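Local structure of ribosome biogenesis Nep1 RNA methyltransferase (Archaeoglobus fulgidus, 3O7B) at residues G199-E203 / E204-E208; R84-P87 / D88-H91; I64-D68 / S69-T73. The protein probably methylates N1 of a specific pseudouridine in 16S ribosomal RNA, taking the methyl group from S-adenosylmethionine, and works as a homodimer of the SPOUT class. All coordinates share one frame; numbering follows the deposited sequence.

Contact 1 (G199-E203 / E204-E208). With SAH (S-adenosyl-L-homocysteine), chain C.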
# COMPACT_ATOMS: atom_id res chain seq x y z
N GLY A 199 -13.15 7.28 13.31
CA GLY A 199 -13.44 8.55 13.97
C GLY A 199 -13.33 9.74 13.05
O GLY A 199 -13.18 9.61 11.84
N ASP A 200 -13.42 10.93 13.64
CA ASP A 200 -13.38 12.18 12.90
C ASP A 200 -12.15 12.95 13.34
O ASP A 200 -11.58 12.65 14.37
CB ASP A 200 -14.62 13.02 13.22
CG ASP A 200 -15.89 12.36 12.73
OD1 ASP A 200 -16.61 11.76 13.57
OD2 ASP A 200 -16.16 12.43 11.51
N PHE A 201 -11.76 13.96 12.57
CA PHE A 201 -10.63 14.81 12.95
C PHE A 201 -10.85 15.43 14.32
O PHE A 201 -11.97 15.82 14.66
CB PHE A 201 -10.42 15.92 11.94
CG PHE A 201 -10.00 15.44 10.58
CD1 PHE A 201 -8.71 14.97 10.37
CD2 PHE A 201 -10.89 15.47 9.52
CE1 PHE A 201 -8.33 14.53 9.10
CE2 PHE A 201 -10.51 15.03 8.24
CZ PHE A 201 -9.22 14.56 8.05
N PHE A 202 -9.79 15.53 15.11
CA PHE A 202 -9.83 16.35 16.33
C PHE A 202 -10.17 17.79 15.96
O PHE A 202 -9.75 18.32 14.93
CB PHE A 202 -8.47 16.36 17.02
CG PHE A 202 -8.05 15.03 17.59
CD1 PHE A 202 -8.89 14.31 18.45
CD2 PHE A 202 -6.77 14.52 17.32
CE1 PHE A 202 -8.49 13.08 18.99
CE2 PHE A 202 -6.36 13.30 17.85
CZ PHE A 202 -7.21 12.58 18.69
N GLU A 203 -10.93 18.45 16.83
CA GLU A 203 -11.21 19.87 16.63
C GLU A 203 -9.92 20.69 16.55
O GLU A 203 -9.83 21.62 15.73
CB GLU A 203 -12.15 20.41 17.72
CG GLU A 203 -13.60 19.97 17.55
CD GLU A 203 -14.19 20.31 16.18
OE1 GLU A 203 -13.89 21.39 15.62
OE2 GLU A 203 -14.98 19.48 15.66
N GLU A 204 -8.92 20.34 17.37
CA GLU A 204 -7.63 21.03 17.34
C GLU A 204 -6.98 20.98 15.96
O GLU A 204 -6.45 21.98 15.48
CB GLU A 204 -6.67 20.47 18.40
CG GLU A 204 -5.30 21.16 18.36
CD GLU A 204 -4.39 20.80 19.53
OE1 GLU A 204 -4.77 19.97 20.38
OE2 GLU A 204 -3.28 21.37 19.59
N THR A 205 -7.02 19.81 15.31
CA THR A 205 -6.46 19.66 13.98
C THR A 205 -7.11 20.63 12.99
O THR A 205 -6.42 21.33 12.24
CB THR A 205 -6.65 18.21 13.49
OG1 THR A 205 -6.03 17.32 14.41
CG2 THR A 205 -6.04 18.00 12.10
N LEU A 206 -8.44 20.69 13.02
CA LEU A 206 -9.15 21.59 12.12
C LEU A 206 -8.83 23.06 12.40
O LEU A 206 -8.68 23.85 11.47
CB LEU A 206 -10.66 21.36 12.20
CG LEU A 206 -11.14 19.94 11.92
CD1 LEU A 206 -12.62 19.78 12.27
CD2 LEU A 206 -10.87 19.56 10.47
N ARG A 207 -8.72 23.42 13.68
CA ARG A 207 -8.32 24.78 14.02
C ARG A 207 -6.93 25.13 13.49
O ARG A 207 -6.71 26.22 12.97
CB ARG A 207 -8.37 25.00 15.54
CG ARG A 207 -9.78 25.01 16.11
CD ARG A 207 -9.83 25.61 17.51
NE ARG A 207 -9.02 24.86 18.49
CZ ARG A 207 -9.45 23.81 19.18
NH1 ARG A 207 -10.69 23.35 19.03
NH2 ARG A 207 -8.63 23.21 20.05
N GLU A 208 -5.99 24.19 13.59
CA GLU A 208 -4.64 24.42 13.06
C GLU A 208 -4.58 24.69 11.56
O GLU A 208 -3.65 25.32 11.08
CB GLU A 208 -3.75 23.22 13.38
CG GLU A 208 -3.32 23.15 14.81
CD GLU A 208 -2.29 24.20 15.12
OE1 GLU A 208 -1.14 24.11 14.63
OE2 GLU A 208 -2.63 25.14 15.86
N SAH C . -13.54 9.75 9.09
CA SAH C . -13.38 8.36 8.55
CB SAH C . -12.11 7.74 9.10
CG SAH C . -10.86 8.14 8.32
SD SAH C . -10.95 7.70 6.56
C SAH C . -14.59 7.48 8.86
O SAH C . -15.59 7.96 9.40
C5' SAH C . -9.38 8.34 5.90
C4' SAH C . -9.38 9.71 5.24
O4' SAH C . -9.86 9.66 3.91
C3' SAH C . -10.29 10.74 5.90
O3' SAH C . -9.72 11.26 7.07
C2' SAH C . -10.43 11.75 4.80
O2' SAH C . -9.27 12.59 4.73
C1' SAH C . -10.47 10.89 3.55
N9 SAH C . -11.82 10.55 3.03
C8 SAH C . -12.58 9.45 3.33
N7 SAH C . -13.73 9.51 2.59
C5 SAH C . -13.68 10.61 1.81
C6 SAH C . -14.56 11.16 0.89
N6 SAH C . -15.73 10.56 0.61
N1 SAH C . -14.23 12.32 0.23
C2 SAH C . -13.03 12.96 0.51
N3 SAH C . -12.17 12.42 1.43
C4 SAH C . -12.48 11.28 2.08
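Phe201 and Leu206 meet where the cofactor loop runs into helix 203-209: CD2 of Leu206 lies 4.0 Å from Phe201 CB, and the two side chains cross at about a right angle. The leucine methyl touches the root of the phenylalanine, while the ring extends on toward the ligand. Its far corner, CZ, comes to 3.5 Å from O3' of the bound S-adenosylhomocysteine, packing against the ribose. Two residues earlier in the same loop, the carbonyl O of Gly199 accepts a hydrogen bond of 2.8 Å from the amino N of S-adenosylhomocysteine. The loop thus meets the ligand twice, at its amino group through backbone and at its ribose through a ring.

Behind this first shell, helix 203-209 follows Phe202, which sits at its N-cap position. Arg207 N gives Glu203 O a hydrogen bond of 2.9 Å, while the bond from Leu206 N to Phe202 O is weak at 3.3 Å. Arg207 bends at its third side-chain torsion (chi3 -61°), which folds the guanidinium back over the first turn; NH1 comes to 3.5 Å from Glu203 CB, and Glu203 O lies over one face of the group, toward its rim. With OG1 beside its backbone N (chi1 -58°), Thr205 turns its hydroxyl toward Phe202, 3.7 Å from that residue's CB. The same hydroxyl hydrogen-bonds to Glu34, whose carboxylate also takes Phe202 N and so ties the helix start to strand 28-35.

Phe202 is met by Lys83 in a cation-pi contact and by Phe80 edge-to-face. Phe201 packs on Leu33 of strand 28-35, and both Phe201 and Leu206 rest on Leu171 of strand 168-172, while Thr205 touches Leu160 of helix 160-163.

Contact 2 (R84-P87 / D88-H91)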
# COMPACT_ATOMS: atom_id res chain seq x y z
N ARG A 84 -5.76 4.61 17.02
CA ARG A 84 -4.37 4.32 17.40
C ARG A 84 -3.87 2.96 16.95
O ARG A 84 -4.67 2.05 16.70
CB ARG A 84 -4.19 4.49 18.91
CG ARG A 84 -4.58 5.88 19.36
CD ARG A 84 -4.55 6.00 20.87
NE ARG A 84 -3.25 6.43 21.33
CZ ARG A 84 -3.02 7.00 22.51
NH1 ARG A 84 -4.03 7.19 23.36
NH2 ARG A 84 -1.80 7.37 22.84
N GLY A 85 -2.55 2.85 16.84
CA GLY A 85 -1.87 1.59 16.55
C GLY A 85 -1.96 1.12 15.11
O GLY A 85 -1.85 -0.08 14.85
N ARG A 86 -2.10 2.06 14.18
CA ARG A 86 -2.23 1.70 12.74
C ARG A 86 -1.23 2.39 11.81
O ARG A 86 -1.63 3.11 10.90
CB ARG A 86 -3.67 1.89 12.28
CG ARG A 86 -4.66 0.98 13.02
CD ARG A 86 -4.51 -0.51 12.62
NE ARG A 86 -4.63 -0.66 11.18
CZ ARG A 86 -5.77 -0.66 10.51
NH1 ARG A 86 -6.94 -0.57 11.13
NH2 ARG A 86 -5.75 -0.75 9.18
N PRO A 87 0.07 2.11 11.99
CA PRO A 87 1.09 2.73 11.13
C PRO A 87 1.04 2.22 9.69
O PRO A 87 1.62 2.86 8.81
CB PRO A 87 2.42 2.35 11.81
CG PRO A 87 2.10 1.13 12.66
CD PRO A 87 0.65 1.23 13.03
N ASP A 88 0.32 1.12 9.46
CA ASP A 88 0.19 0.59 8.09
C ASP A 88 -0.49 1.59 7.17
O ASP A 88 -0.21 1.64 5.96
CB ASP A 88 -0.62 -0.71 8.10
CG ASP A 88 -1.95 -0.55 8.79
OD1 ASP A 88 -1.93 -0.42 10.04
OD2 ASP A 88 -3.00 -0.56 8.10
N ILE A 89 -1.39 2.40 7.72
CA ILE A 89 -2.15 3.29 6.85
C ILE A 89 -1.24 4.34 6.21
O ILE A 89 -1.20 4.51 4.98
CB ILE A 89 -3.32 3.97 7.60
CG1 ILE A 89 -4.32 2.91 8.05
CG2 ILE A 89 -3.99 5.03 6.72
CD1 ILE A 89 -5.36 3.43 9.05
N VAL A 90 -0.48 5.06 7.04
CA VAL A 90 0.38 6.08 6.48
C VAL A 90 1.53 5.46 5.66
O VAL A 90 1.97 6.05 4.69
CB VAL A 90 0.87 7.09 7.58
CG1 VAL A 90 1.91 6.47 8.49
CG2 VAL A 90 1.40 8.37 6.95
N HIS A 91 1.96 4.26 6.04
CA HIS A 91 2.99 3.54 5.25
C HIS A 91 2.58 3.45 3.79
O HIS A 91 3.33 3.86 2.91
CB HIS A 91 3.20 2.14 5.82
CG HIS A 91 4.20 1.32 5.07
ND1 HIS A 91 3.99 -0.01 4.79
CD2 HIS A 91 5.39 1.65 4.51
CE1 HIS A 91 5.03 -0.48 4.11
NE2 HIS A 91 5.89 0.51 3.93
O HOH W 1 -1.26 5.70 9.94
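At the start of helix 87-98, in the predicted rRNA-binding site, Arg86 and Asp88 form a side-on, two-pronged salt bridge. Arg86 NE reaches Asp88 OD1 at 2.9 Å and Arg86 NH2 reaches Asp88 OD2 at 3.0 Å. Both carboxylate oxygens use their syn lone pairs, and the guanidinium and carboxylate planes lie only 3° apart. The aspartate swings back to meet the arginine because its CG sits between the backbone N and the carbonyl carbon (chi1 53°); the arginine, for its part, folds at chi2 and chi3. Ile89 CD1 lies over one face of the guanidinium, toward its rim, and 4.0 Å from Arg86 CB.

The backbone of the same turn is bonded too. Ile89 N donates to Arg86 O at 3.3 Å, and a water bridges that oxygen to Val90 N. Pro87 O receives His91 N at 3.1 Å. Tyr129 packs on Pro87 and Asp88, and Arg127 of the second subunit packs on both members of the salt bridge.

Two bonds lying nearly in the guanidinium plane fix the rotation of that group, consistent with Asp88 holding Arg86 in a set orientation for the RNA substrate, the roles predicted for these two residues.

Contact 3 (I64-D68 / S69-T73)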
# COMPACT_ATOMS: atom_id res chain seq x y z
N ILE A 64 9.42 1.06 21.05
CA ILE A 64 8.65 0.27 20.08
C ILE A 64 7.44 1.06 19.58
O ILE A 64 6.76 1.74 20.35
CB ILE A 64 8.23 -1.07 20.70
CG1 ILE A 64 9.47 -1.93 20.98
CG2 ILE A 64 7.24 -1.83 19.79
CD1 ILE A 64 9.20 -3.15 21.85
N LEU A 65 7.21 0.97 18.27
CA LEU A 65 6.05 1.62 17.65
C LEU A 65 4.77 0.86 18.02
O LEU A 65 4.72 -0.38 17.97
CB LEU A 65 6.22 1.65 16.13
CG LEU A 65 5.47 2.71 15.33
CD1 LEU A 65 6.04 4.13 15.55
CD2 LEU A 65 5.54 2.36 13.85
N LEU A 66 3.75 1.61 18.40
CA LEU A 66 2.45 1.03 18.74
C LEU A 66 1.76 0.46 17.49
O LEU A 66 1.62 1.15 16.48
CB LEU A 66 1.59 2.09 19.43
CG LEU A 66 0.27 1.60 20.04
CD1 LEU A 66 0.52 0.66 21.22
CD2 LEU A 66 -0.64 2.77 20.44
N ASP A 67 1.33 -0.79 17.59
CA ASP A 67 0.82 -1.55 16.45
C ASP A 67 -0.25 -2.46 17.02
O ASP A 67 0.05 -3.40 17.76
CB ASP A 67 1.97 -2.37 15.84
CG ASP A 67 1.54 -3.25 14.66
OD1 ASP A 67 0.34 -3.57 14.50
OD2 ASP A 67 2.43 -3.65 13.88
N ASP A 68 -1.51 -2.18 16.67
CA ASP A 68 -2.59 -2.94 17.29
C ASP A 68 -2.73 -4.39 16.82
O ASP A 68 -3.51 -5.15 17.41
CB ASP A 68 -3.92 -2.16 17.30
CG ASP A 68 -4.76 -2.35 16.06
OD1 ASP A 68 -4.28 -2.86 15.02
OD2 ASP A 68 -5.94 -1.95 16.14
N SER A 69 -1.95 -4.81 15.83
CA SER A 69 -1.88 -6.24 15.48
C SER A 69 -0.97 -7.00 16.44
O SER A 69 -0.95 -8.25 16.45
CB SER A 69 -1.45 -6.44 14.02
OG SER A 69 -2.49 -6.08 13.13
N LYS A 70 -0.20 -6.26 17.25
CA LYS A 70 0.66 -6.85 18.27
C LYS A 70 0.24 -6.47 19.68
O LYS A 70 0.42 -7.25 20.63
CB LYS A 70 2.10 -6.39 18.07
CG LYS A 70 2.74 -6.85 16.77
CD LYS A 70 4.16 -6.36 16.66
CE LYS A 70 4.77 -6.78 15.34
NZ LYS A 70 6.20 -6.37 15.28
N HIS A 71 -0.33 -5.28 19.83
CA HIS A 71 -0.49 -4.69 21.17
C HIS A 71 -1.94 -4.51 21.59
O HIS A 71 -2.21 -3.86 22.61
CB HIS A 71 0.21 -3.32 21.25
CG HIS A 71 1.63 -3.32 20.77
ND1 HIS A 71 2.57 -4.26 21.16
CD2 HIS A 71 2.27 -2.48 19.93
CE1 HIS A 71 3.73 -3.98 20.57
NE2 HIS A 71 3.57 -2.90 19.82
N HIS A 72 -2.87 -5.06 20.81
CA HIS A 72 -4.31 -4.85 21.04
C HIS A 72 -4.74 -5.01 22.50
O HIS A 72 -5.42 -4.14 23.06
CB HIS A 72 -5.12 -5.82 20.18
CG HIS A 72 -6.60 -5.71 20.41
ND1 HIS A 72 -7.29 -6.60 21.22
CD2 HIS A 72 -7.51 -4.80 19.98
CE1 HIS A 72 -8.57 -6.25 21.25
NE2 HIS A 72 -8.73 -5.17 20.50
N THR A 73 -4.35 -6.12 23.11
CA THR A 73 -4.83 -6.42 24.47
C THR A 73 -4.29 -5.43 25.52
O THR A 73 -4.92 -5.24 26.56
CB THR A 73 -4.53 -7.86 24.90
OG1 THR A 73 -3.12 -8.09 24.89
CG2 THR A 73 -5.20 -8.83 23.95
O HOH W 2 5.05 -3.59 14.40
O HOH W 3 -2.79 -3.53 12.92
O HOH W 4 -2.55 -7.59 19.05
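Asp67 O is gripped by two backbone donors, Lys70 N at 2.9 Å and His71 N at 2.8 Å, the second approaching in the carbonyl plane and the first from above it. This marks the start of the short, weakly bonded helix 68-71, and Asp67 is its N-cap: OD1 of the same residue accepts Ser69 N at 2.9 Å. That capping bond meets the oxygen on its anti side, 30° out of the carboxylate plane. A chi1 of 178° swings the Asp67 carboxylate away from its own N and forward to the amide it caps.

Its other oxygen, OD2, takes a hydrogen bond from Tyr129 and one from a water that also accepts from Lys70 NZ. The extended lysine therefore answers the carboxylate through solvent, its NZ 4.9 Å from Asp67 OD2. A second water joins Asp68 OD1 to Ser69 OG, whereas Asp68 OD2 forms a salt bridge with Arg81. Beyond the turn a third water links Asp68 O with His72 N, alongside a weak direct bond between those two atoms.

The His71 side chain turns back toward the loop residues Ile64 to Asp67. Lys70 CB lies over one face of its ring, toward the rim, and Leu66 CD1 touches CD2 of His71 at 3.8 Å. Asp53 of helix 48-57 packs against Ile64, Lys70 and His71, while Leu65 faces Val133 and Met136 of helix 129-142. From the second subunit, Asn128 packs on Asp67 and Arg131 on Ser69, so the capped turn also borders the dimer partner. Ile64 CG2 comes to 3.8 Å from His71 NE2, and that nitrogen gives Leu65 O, in the plane of the ring, a weak hydrogen bond of 3.3 Å.

How the contacts relate
Along the chain the order is contact 3, contact 2, contact 1, and each lies where a loop enters a helix: 68-71, 87-98 and 203-209. Contacts 2 and 3 are neighbours, their centres 10 Å apart, joined by a probable hydrogen bond of 2.8 Å from Asp68 N to Gly85 O and by packing of Arg86 CD on Asp68 OD1. Both also touch the second subunit. Contact 1 stands apart, its centre about 18 Å from that of contact 2 and 24 Å from that of contact 3. The side chain of Ile89 in contact 2 nevertheless comes within about 6 Å of the bound S-adenosylhomocysteine, so the turn that carries the predicted RNA-contacting Arg86 lies near the cofactor pocket.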